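Local coordinates for protein mannosephosphate isomerase, putative (Archaeoglobus fulgidus, PDB 1ZX5) that probably catalyses the zinc-dependent interconversion of D-mannose 6-phosphate and D-fructose 6-phosphate, as a type 1 mannose-6-phosphate isomerase of the cupin superfamily, at residues Gly239-Thr245 with Thr281-Glu287. Numbering follows the deposited sequence.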
loop_
_atom_site.group_PDB
_atom_site.type_symbol
_atom_site.label_atom_id
_atom_site.label_comp_id
_atom_site.label_asym_id
_atom_site.label_seq_id
_atom_site.Cartn_x
_atom_site.Cartn_y
_atom_site.Cartn_z
ATOM N N GLY A 239 20.142 17.635 -0.362
ATOM C CA GLY A 239 20.322 18.636 0.686
ATOM C C GLY A 239 19.139 18.572 1.641
ATOM O O GLY A 239 18.697 17.487 2.015
ATOM N N THR A 240 18.601 19.733 1.998
ATOM C CA THR A 240 17.529 19.829 2.986
ATOM C C THR A 240 16.218 20.239 2.330
ATOM O O THR A 240 16.179 21.208 1.579
ATOM C CB THR A 240 17.888 20.810 4.137
ATOM O OG1 THR A 240 19.129 20.403 4.725
ATOM C CG2 THR A 240 16.793 20.834 5.236
ATOM N N ALA A 241 15.152 19.490 2.604
ATOM C CA ALA A 241 13.840 19.845 2.093
ATOM C C ALA A 241 12.860 19.942 3.244
ATOM O O ALA A 241 12.856 19.103 4.148
ATOM C CB ALA A 241 13.351 18.819 1.071
ATOM N N GLU A 242 12.025 20.972 3.198
ATOM C CA GLU A 242 10.947 21.120 4.150
ATOM C C GLU A 242 9.711 20.379 3.653
ATOM O O GLU A 242 9.340 20.478 2.486
ATOM C CB GLU A 242 10.635 22.597 4.381
ATOM C CG GLU A 242 9.492 22.807 5.362
ATOM C CD GLU A 242 9.326 24.242 5.788
ATOM O OE1 GLU A 242 9.282 25.148 4.924
ATOM O OE2 GLU A 242 9.234 24.472 7.000
ATOM N N ILE A 243 9.063 19.652 4.550
ATOM C CA ILE A 243 7.883 18.885 4.188
ATOM C C ILE A 243 6.712 19.277 5.085
ATOM O O ILE A 243 6.870 19.386 6.299
ATOM C CB ILE A 243 8.188 17.355 4.254
ATOM C CG1 ILE A 243 9.249 16.991 3.206
ATOM C CG2 ILE A 243 6.900 16.510 4.071
ATOM C CD1 ILE A 243 9.497 15.513 3.078
ATOM N N LYS A 244 5.547 19.503 4.475
ATOM C CA LYS A 244 4.312 19.832 5.204
ATOM C C LYS A 244 3.415 18.613 5.273
ATOM O O LYS A 244 3.207 17.946 4.260
ATOM C CB LYS A 244 3.530 20.955 4.496
ATOM C CG LYS A 244 4.347 22.146 4.070
ATOM C CD LYS A 244 4.731 22.974 5.258
ATOM C CE LYS A 244 5.040 24.400 4.858
ATOM N NZ LYS A 244 5.187 25.244 6.085
ATOM N N THR A 245 2.864 18.329 6.450
ATOM C CA THR A 245 1.899 17.236 6.589
ATOM C C THR A 245 0.532 17.571 5.974
ATOM O O THR A 245 -0.183 16.673 5.517
ATOM C CB THR A 245 1.682 16.835 8.068
ATOM O OG1 THR A 245 1.221 17.969 8.810
ATOM C CG2 THR A 245 2.970 16.292 8.693
ATOM N N THR A 281 2.173 17.474 13.955
ATOM C CA THR A 281 3.370 18.074 13.380
ATOM C C THR A 281 2.943 18.740 12.077
ATOM O O THR A 281 2.467 18.073 11.165
ATOM C CB THR A 281 4.513 17.015 13.186
ATOM O OG1 THR A 281 5.075 16.697 14.462
ATOM C CG2 THR A 281 5.632 17.514 12.284
ATOM N N ASP A 282 3.077 20.063 12.023
ATOM C CA ASP A 282 2.718 20.864 10.863
ATOM C C ASP A 282 3.728 20.663 9.736
ATOM O O ASP A 282 3.359 20.468 8.584
ATOM C CB ASP A 282 2.595 22.365 11.242
ATOM C CG ASP A 282 3.854 22.917 11.990
ATOM O OD1 ASP A 282 4.634 22.116 12.572
ATOM O OD2 ASP A 282 4.066 24.167 12.012
ATOM N N SER A 283 5.008 20.718 10.082
ATOM C CA SER A 283 6.078 20.535 9.121
ATOM C C SER A 283 7.390 20.162 9.796
ATOM O O SER A 283 7.536 20.266 11.013
ATOM C CB SER A 283 6.280 21.789 8.280
ATOM O OG SER A 283 6.691 22.842 9.102
ATOM N N PHE A 284 8.344 19.742 8.976
ATOM C CA PHE A 284 9.628 19.260 9.444
ATOM C C PHE A 284 10.570 19.283 8.247
ATOM O O PHE A 284 10.128 19.457 7.100
ATOM C CB PHE A 284 9.476 17.830 9.996
ATOM C CG PHE A 284 8.872 16.852 9.011
ATOM C CD1 PHE A 284 9.688 16.073 8.198
ATOM C CD2 PHE A 284 7.489 16.712 8.899
ATOM C CE1 PHE A 284 9.138 15.157 7.295
ATOM C CE2 PHE A 284 6.933 15.820 7.984
ATOM C CZ PHE A 284 7.764 15.034 7.185
ATOM N N THR A 285 11.859 19.103 8.500
ATOM C CA THR A 285 12.795 18.942 7.394
ATOM C C THR A 285 13.338 17.521 7.291
ATOM O O THR A 285 13.417 16.791 8.286
ATOM C CB THR A 285 13.964 19.951 7.449
ATOM O OG1 THR A 285 14.773 19.693 8.605
ATOM C CG2 THR A 285 13.449 21.384 7.471
ATOM N N VAL A 286 13.676 17.135 6.063
ATOM C CA VAL A 286 14.403 15.901 5.781
ATOM C C VAL A 286 15.703 16.290 5.067
ATOM O O VAL A 286 15.726 17.239 4.276
ATOM C CB VAL A 286 13.559 14.879 4.962
ATOM C CG1 VAL A 286 12.251 14.614 5.675
ATOM C CG2 VAL A 286 13.257 15.389 3.563
ATOM N N GLU A 287 16.792 15.587 5.382
ATOM C CA GLU A 287 18.074 15.911 4.788
ATOM C C GLU A 287 18.776 14.674 4.260
ATOM O O GLU A 287 18.960 13.689 4.977
ATOM C CB GLU A 287 18.973 16.644 5.789
ATOM C CG GLU A 287 20.225 17.199 5.154
ATOM C CD GLU A 287 21.313 17.500 6.165
ATOM O OE1 GLU A 287 21.148 17.138 7.346
ATOM O OE2 GLU A 287 22.332 18.116 5.782
HETATM O O HOH W 1 21.586 20.599 3.719
#
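Strands 240-244 and 283-287 pair antiparallel in the four-stranded sheet of the C-terminal cupin domain, where 240-244 is an edge strand. Ala-241 and Val-286 exchange two nearly straight backbone bonds; Ile-243 N to Phe-284 O is short and straight (2.8 Å, 173°), the return bond from Phe-284 N to Ile-243 O longer and more bent. On the inner face the beta-branched Ile-243 lays CB over the Phe-284 ring, 4.1 Å from its centroid, in a CH-pi contact, while its CD1 reaches Val-286 CG2 at 3.8 Å. Phe-284 holds CG between its backbone N and carbonyl carbon (chi1 56°), which turns the ring face against Ile-243; Leu-252 of the facing sheet also touches it. The other face carries residues suited to water: Thr-240 OG1 binds a water at 2.7 Å that also bonds Glu-287 OE2 weakly, whereas Glu-287 OE1 salt-bridges Arg-262. Past the strand end, Thr-245 N bonds Asp-282 O at 3.1 Å and its OG1 donates a hydrogen bond to Thr-281 O at 2.7 Å and accepts one from Gly-247 N. A valine at Thr-245 would probably leave both without this buried hydroxyl partner. Such an edge pair, packed through Phe-284 on the five-stranded sheet, fits the cupin jelly-roll beta-barrel.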